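Local coordinates for Cry23AA1 (Bacillus thuringiensis, PDB 4RHZ), which probably acts as an aerolysin-type pore-forming insecticidal toxin, forms a binary complex with Cry37Aa1, and binds a zinc ion, at residues T39-E44 / N160-V165; T82-E87 / T123-T128; G224-I229 / G252-N257. All blocks are in the same frame, centred on the assembly; numbering follows the deposited sequence.

Contact 1. Residues T39-E44 / N160-V165; sequences TPQFTE and NVPVNV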
# COMPACT_ATOMS: atom_id res chain seq x y z
N THR A 39 -17.38 3.86 5.93
CA THR A 39 -17.09 3.70 4.53
C THR A 39 -15.75 4.35 4.13
O THR A 39 -15.44 5.47 4.53
CB THR A 39 -18.25 4.18 3.61
OG1 THR A 39 -18.47 5.55 3.84
CG2 THR A 39 -19.57 3.38 3.83
N PRO A 40 -14.95 3.62 3.34
CA PRO A 40 -13.64 4.04 2.82
C PRO A 40 -13.87 5.17 1.87
O PRO A 40 -14.80 5.11 1.14
CB PRO A 40 -13.16 2.79 2.04
CG PRO A 40 -14.46 2.11 1.61
CD PRO A 40 -15.35 2.29 2.83
N GLN A 41 -13.03 6.20 1.88
CA GLN A 41 -13.21 7.31 0.98
C GLN A 41 -12.91 6.95 -0.50
O GLN A 41 -13.45 7.59 -1.39
CB GLN A 41 -12.40 8.52 1.44
CG GLN A 41 -13.12 9.18 2.62
CD GLN A 41 -12.51 10.48 3.12
OE1 GLN A 41 -11.51 10.99 2.58
NE2 GLN A 41 -13.12 11.02 4.19
N PHE A 42 -12.03 5.95 -0.71
CA PHE A 42 -11.75 5.37 -2.00
C PHE A 42 -11.43 3.92 -1.75
O PHE A 42 -11.23 3.49 -0.62
CB PHE A 42 -10.58 6.09 -2.73
CG PHE A 42 -9.30 6.21 -1.92
CD1 PHE A 42 -8.43 5.12 -1.81
CD2 PHE A 42 -8.97 7.39 -1.28
CE1 PHE A 42 -7.24 5.21 -1.06
CE2 PHE A 42 -7.80 7.51 -0.53
CZ PHE A 42 -6.92 6.39 -0.41
N THR A 43 -11.37 3.17 -2.82
CA THR A 43 -11.19 1.75 -2.71
C THR A 43 -10.00 1.19 -3.55
O THR A 43 -9.62 0.02 -3.41
CB THR A 43 -12.52 1.07 -2.99
OG1 THR A 43 -12.49 -0.27 -2.52
CG2 THR A 43 -12.88 1.12 -4.45
N GLU A 44 -9.43 2.05 -4.40
CA GLU A 44 -8.28 1.71 -5.22
C GLU A 44 -7.07 2.33 -4.60
O GLU A 44 -6.93 3.56 -4.61
CB GLU A 44 -8.42 2.28 -6.66
CG GLU A 44 -9.38 1.51 -7.57
CD GLU A 44 -8.62 0.73 -8.68
OE1 GLU A 44 -8.04 1.40 -9.59
OE2 GLU A 44 -8.62 -0.54 -8.62
N ASN A 160 -3.07 3.49 3.02
CA ASN A 160 -3.52 4.37 4.10
C ASN A 160 -4.83 5.01 3.64
O ASN A 160 -4.81 5.92 2.82
CB ASN A 160 -2.49 5.43 4.41
CG ASN A 160 -2.82 6.22 5.73
OD1 ASN A 160 -3.95 6.15 6.28
ND2 ASN A 160 -1.83 6.96 6.23
N VAL A 161 -5.96 4.51 4.13
CA VAL A 161 -7.25 4.97 3.57
C VAL A 161 -8.10 5.71 4.61
O VAL A 161 -8.42 5.15 5.63
CB VAL A 161 -8.04 3.82 3.01
CG1 VAL A 161 -9.29 4.32 2.29
CG2 VAL A 161 -7.19 2.92 2.04
N PRO A 162 -8.46 6.99 4.34
CA PRO A 162 -9.41 7.66 5.23
C PRO A 162 -10.76 6.99 5.15
O PRO A 162 -11.19 6.55 4.07
CB PRO A 162 -9.49 9.09 4.67
CG PRO A 162 -8.21 9.31 3.87
CD PRO A 162 -7.87 7.92 3.34
N VAL A 163 -11.41 6.82 6.30
CA VAL A 163 -12.79 6.34 6.25
C VAL A 163 -13.73 7.39 6.89
O VAL A 163 -13.30 8.22 7.75
CB VAL A 163 -12.97 4.94 6.91
CG1 VAL A 163 -11.97 3.93 6.35
CG2 VAL A 163 -12.82 5.01 8.43
N ASN A 164 -14.98 7.35 6.43
CA ASN A 164 -16.08 8.08 7.00
C ASN A 164 -16.69 7.24 8.10
O ASN A 164 -17.00 6.07 7.88
CB ASN A 164 -17.12 8.29 5.94
CG ASN A 164 -16.61 9.12 4.79
OD1 ASN A 164 -15.91 10.13 4.98
ND2 ASN A 164 -16.89 8.65 3.58
N VAL A 165 -16.87 7.85 9.27
CA VAL A 165 -17.45 7.20 10.46
C VAL A 165 -18.79 7.94 10.79
O VAL A 165 -18.78 9.06 11.29
CB VAL A 165 -16.45 7.29 11.64
CG1 VAL A 165 -17.00 6.68 12.91
CG2 VAL A 165 -15.09 6.65 11.29
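In the long curved sheet of this aerolysin-family fold, the last two residues of strand 32-40 pair antiparallel with strand 146-179, and the chain then leaves the pairing through Gln41 and Phe42. Thr39 and Asn164 form the hydrogen-bonded pair: Asn164 N reaches Thr39 O at 2.7 Å, and Thr39 N returns a bond to Asn164 O. Pro40 faces Val163 as a non-hydrogen-bonded pair, and beyond it Gln41 N bonds Pro162 O at 2.9 Å. Asn164 sits between two side chains. Its OD1 takes Gln41 NE2 at 3.0 Å; OD1 lies close to the plane of the Gln41 amide, whereas NE2 stands above the carbonyl plane of Asn164, the two amides being tilted 38° apart. Asn164 ND2 makes only a weak bond to Thr39 OG1. The extended Gln41 chain crosses Pro162 at about a right angle, bringing OE1 against Pro162 CB. Further along, Val161 CG1 stands over one face of the Phe42 ring, 4.2 Å from its centroid, a CH-pi contact displaced toward the rim. Pro40 and Val163 turn to the face away from Thr39 and Asn164, where Phe101 of strand 96-105 packs on both and Phe103 on Pro40 and Val161, while Ile219 of strand 211-235 touches Val161 and Val163.

Contact 2. Residues T82-E87 / T123-T128; sequences TSAVTE and TNTTTT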
# COMPACT_ATOMS: atom_id res chain seq x y z
N THR A 82 -3.50 -1.21 11.29
CA THR A 82 -3.80 -0.17 12.21
C THR A 82 -5.11 0.50 11.76
O THR A 82 -5.34 0.76 10.54
CB THR A 82 -2.69 0.78 12.26
OG1 THR A 82 -1.58 0.08 12.77
CG2 THR A 82 -2.96 2.01 13.22
N SER A 83 -5.98 0.68 12.75
CA SER A 83 -7.15 1.51 12.60
C SER A 83 -7.46 2.38 13.86
O SER A 83 -6.88 2.15 14.94
CB SER A 83 -8.33 0.67 12.18
OG SER A 83 -8.73 -0.13 13.26
N ALA A 84 -8.22 3.46 13.64
CA ALA A 84 -8.70 4.37 14.72
C ALA A 84 -9.85 5.25 14.18
O ALA A 84 -10.03 5.37 12.95
CB ALA A 84 -7.60 5.24 15.24
N VAL A 85 -10.67 5.78 15.09
CA VAL A 85 -11.61 6.83 14.80
C VAL A 85 -10.82 8.07 15.18
O VAL A 85 -10.15 8.10 16.19
CB VAL A 85 -12.84 6.68 15.73
CG1 VAL A 85 -13.76 7.99 15.76
CG2 VAL A 85 -13.64 5.41 15.41
N THR A 86 -10.84 9.10 14.35
CA THR A 86 -10.16 10.37 14.69
C THR A 86 -11.20 11.45 14.99
O THR A 86 -10.92 12.45 15.69
CB THR A 86 -9.26 10.84 13.52
OG1 THR A 86 -10.03 10.73 12.31
CG2 THR A 86 -8.07 9.89 13.36
N GLU A 87 -12.42 11.25 14.52
CA GLU A 87 -13.49 12.20 14.88
C GLU A 87 -14.70 11.42 15.18
O GLU A 87 -15.26 10.81 14.26
CB GLU A 87 -13.79 13.16 13.73
CG GLU A 87 -12.74 14.30 13.60
CD GLU A 87 -13.14 15.26 12.51
OE1 GLU A 87 -13.25 14.83 11.32
OE2 GLU A 87 -13.44 16.43 12.82
N THR A 123 -10.76 7.78 20.58
CA THR A 123 -9.75 8.00 19.55
C THR A 123 -8.55 7.02 19.68
O THR A 123 -7.48 7.18 19.00
CB THR A 123 -9.13 9.38 19.64
OG1 THR A 123 -8.59 9.49 20.97
CG2 THR A 123 -10.12 10.47 19.41
N ASN A 124 -8.64 6.11 20.64
CA ASN A 124 -7.60 5.09 20.84
C ASN A 124 -7.23 4.40 19.56
O ASN A 124 -8.15 4.02 18.75
CB ASN A 124 -8.16 4.04 21.74
CG ASN A 124 -8.14 4.48 23.19
OD1 ASN A 124 -7.66 5.60 23.54
ND2 ASN A 124 -8.66 3.61 24.05
N THR A 125 -5.95 4.26 19.32
CA THR A 125 -5.61 3.56 18.10
C THR A 125 -5.25 2.09 18.39
O THR A 125 -4.61 1.81 19.43
CB THR A 125 -4.52 4.33 17.27
OG1 THR A 125 -3.28 4.18 17.90
CG2 THR A 125 -4.74 5.80 17.34
N THR A 126 -5.67 1.18 17.48
CA THR A 126 -5.32 -0.25 17.59
C THR A 126 -4.50 -0.76 16.40
O THR A 126 -4.87 -0.57 15.23
CB THR A 126 -6.53 -1.22 17.82
OG1 THR A 126 -7.41 -1.08 16.72
CG2 THR A 126 -7.31 -0.93 19.11
N THR A 127 -3.39 -1.41 16.73
CA THR A 127 -2.46 -2.01 15.77
C THR A 127 -2.22 -3.47 16.12
O THR A 127 -1.98 -3.79 17.30
CB THR A 127 -1.12 -1.31 15.83
OG1 THR A 127 -1.27 0.08 15.55
CG2 THR A 127 -0.11 -1.93 14.83
N THR A 128 -2.30 -4.35 15.10
CA THR A 128 -1.78 -5.75 15.15
C THR A 128 -0.55 -5.91 14.26
O THR A 128 -0.55 -5.55 13.08
CB THR A 128 -2.80 -6.79 14.69
OG1 THR A 128 -4.01 -6.59 15.37
CG2 THR A 128 -2.35 -8.19 15.09
O HOH W 1 -10.72 4.57 17.77
O HOH W 2 -7.56 8.55 16.72
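Thr82 and Thr127 meet hydroxyl to hydroxyl, their side chains crossing obliquely on the same face of the sheet. Both hold OG1 beside the backbone N and CG2 anti to it (chi1 -64° and -59°), so the two OG1 atoms come within 2.8 Å in a hydrogen bond that either could donate, and Thr127 CG2 lies close against Thr82 OG1. They belong to a non-hydrogen-bonded antiparallel pair. Next to it, Ser83 and Thr126 exchange two backbone bonds: Ser83 N to Thr126 O and Thr126 N to Ser83 O, each 3.0 Å and aimed nearly along the C=O axis. Their hydroxyls share the opposite face, but Ser83 OG and Thr126 OG1 stay 3.8 Å apart. One residue on, the methyl of Ala84, CB, packs against Thr125 CG2 at 3.6 Å. Beyond that, direct N-H...O bonds give way to water bridges, though Thr123 CA still touches Val85 O. One water accepts from Val85 N and donates to Asn124 O; another donates to both Val85 O, at 2.7 Å, and Thr123 O. The contact is thus made largely of backbone bonds and hydroxyls, with little apolar contact beyond Ala84 and Thr125, and two waters bridge Val85 to Thr123 and Asn124 at one end.

Contact 3. Residues G224-I229 / G252-N257; sequences GLRSII and GSLAPN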
# COMPACT_ATOMS: atom_id res chain seq x y z
N GLY A 224 2.82 -8.47 2.65
CA GLY A 224 3.12 -9.24 1.45
C GLY A 224 1.81 -9.58 0.81
O GLY A 224 0.86 -10.03 1.50
N LEU A 225 1.73 -9.39 -0.49
CA LEU A 225 0.53 -9.80 -1.16
C LEU A 225 0.63 -11.14 -1.85
O LEU A 225 -0.38 -11.85 -1.94
CB LEU A 225 0.13 -8.80 -2.20
CG LEU A 225 -0.01 -7.34 -1.78
CD1 LEU A 225 -0.07 -6.54 -3.08
CD2 LEU A 225 -1.33 -7.15 -0.93
N ARG A 226 1.81 -11.45 -2.39
CA ARG A 226 2.08 -12.70 -3.11
C ARG A 226 3.56 -12.90 -3.33
O ARG A 226 4.35 -11.91 -3.26
CB ARG A 226 1.34 -12.80 -4.41
CG ARG A 226 1.35 -11.56 -5.18
CD ARG A 226 1.50 -11.90 -6.56
NE ARG A 226 0.36 -11.60 -7.35
CZ ARG A 226 -0.10 -12.37 -8.35
NH1 ARG A 226 0.49 -13.54 -8.66
NH2 ARG A 226 -1.16 -11.97 -9.04
N SER A 227 3.92 -14.18 -3.50
CA SER A 227 5.29 -14.61 -3.74
C SER A 227 5.33 -15.08 -5.20
O SER A 227 4.32 -15.52 -5.78
CB SER A 227 5.70 -15.73 -2.76
OG SER A 227 4.88 -16.90 -2.99
N ILE A 228 6.48 -14.87 -5.83
CA ILE A 228 6.71 -15.28 -7.19
C ILE A 228 8.14 -15.93 -7.22
O ILE A 228 9.06 -15.50 -6.47
CB ILE A 228 6.67 -14.06 -8.11
CG1 ILE A 228 5.25 -13.55 -8.25
CG2 ILE A 228 7.17 -14.41 -9.53
CD1 ILE A 228 5.17 -12.15 -8.88
N ILE A 229 8.31 -16.99 -8.02
CA ILE A 229 9.65 -17.57 -8.27
C ILE A 229 10.04 -17.18 -9.66
O ILE A 229 9.34 -17.51 -10.63
CB ILE A 229 9.65 -19.07 -8.11
CG1 ILE A 229 9.45 -19.39 -6.61
CG2 ILE A 229 10.98 -19.64 -8.59
CD1 ILE A 229 9.11 -20.81 -6.32
N GLY A 252 4.07 -18.40 -6.87
CA GLY A 252 4.32 -19.08 -5.61
C GLY A 252 3.00 -19.14 -4.86
O GLY A 252 2.18 -19.96 -5.19
N SER A 253 2.77 -18.21 -3.93
CA SER A 253 1.58 -18.20 -3.06
C SER A 253 0.87 -16.83 -3.04
O SER A 253 1.49 -15.80 -3.27
CB SER A 253 1.96 -18.50 -1.61
OG SER A 253 2.67 -19.69 -1.43
N LEU A 254 -0.43 -16.83 -2.75
CA LEU A 254 -1.18 -15.57 -2.47
C LEU A 254 -1.28 -15.45 -0.98
O LEU A 254 -1.39 -16.46 -0.32
CB LEU A 254 -2.61 -15.66 -2.97
CG LEU A 254 -2.88 -15.83 -4.44
CD1 LEU A 254 -4.39 -15.86 -4.66
CD2 LEU A 254 -2.19 -14.71 -5.25
N ALA A 255 -1.26 -14.24 -0.43
CA ALA A 255 -1.63 -14.08 1.02
C ALA A 255 -3.09 -14.57 1.32
O ALA A 255 -3.95 -14.55 0.44
CB ALA A 255 -1.41 -12.65 1.47
N PRO A 256 -3.36 -15.02 2.56
CA PRO A 256 -4.76 -15.53 2.88
C PRO A 256 -5.90 -14.54 2.56
O PRO A 256 -6.99 -14.92 1.98
CB PRO A 256 -4.73 -15.83 4.38
CG PRO A 256 -3.24 -15.77 4.81
CD PRO A 256 -2.43 -15.06 3.71
N ASN A 257 -5.62 -13.26 2.83
CA ASN A 257 -6.60 -12.19 2.62
C ASN A 257 -6.51 -11.62 1.25
O ASN A 257 -7.10 -10.57 1.00
CB ASN A 257 -6.42 -11.06 3.64
CG ASN A 257 -5.09 -10.28 3.46
OD1 ASN A 257 -4.06 -10.85 2.99
ND2 ASN A 257 -5.09 -8.98 3.85
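Over one face of the Arg226 guanidinium lies the CD2 methyl of Leu254, which also approaches Arg226 CB at 4.1 Å. The arginine chain starts in the crowded position between backbone N and carbonyl carbon (chi1 42°) and is bent at chi2 and chi3; its NH2 makes a long, weak ion pair with Asp109. Arg226 and Leu254 form a non-hydrogen-bonded antiparallel pair, with Ser253 O accepting from Ser227 N at 2.9 Å on one flank. On the other flank Ala255 N gives an almost straight bond to Leu225 O, 3.0 Å long, although the donor stands above the carbonyl plane. Ser227 grips the partner strand at two further points: its O accepts from Gly252 N at 3.1 Å, and its OG, also in the crowded position (chi1 64°), accepts from Ser253 N at 2.7 Å. Ser227 OG also lies close against Gly252 CA, 3.5 Å away. Asp136 of strand 126-142 ties the two serines together, OD1 to Ser227 OG and OD2 to Ser253 OG. Leu225 and Arg226 both face Gln155 of strand 146-179, a classic beta bulge. The contact lies in the antiparallel hairpin of strands 211-235 and 246-254, part of the long beta architecture of aerolysin-family toxins.

Overall arrangement
All three contacts reach one large sheet, and strand 211-235 connects them: it neighbours strand 146-179 of contact 1 and strand 67-90 of contact 2, and itself forms one side of contact 3. Along the chain contact 2 is nested within the loop closed by contact 1, and contact 3 follows both in series. The centres of contacts 1 and 2 are about 14 Å apart, whereas the centre of contact 3 is about 24 Å from that of contact 1 and about 27 Å from that of contact 2. The zinc ion, held by His79, Glu130 and His132, is about 7 Å from the side chain of Ala255 in contact 3 and about 11 Å from that of Thr127 in contact 2; contact 1 lies away from it.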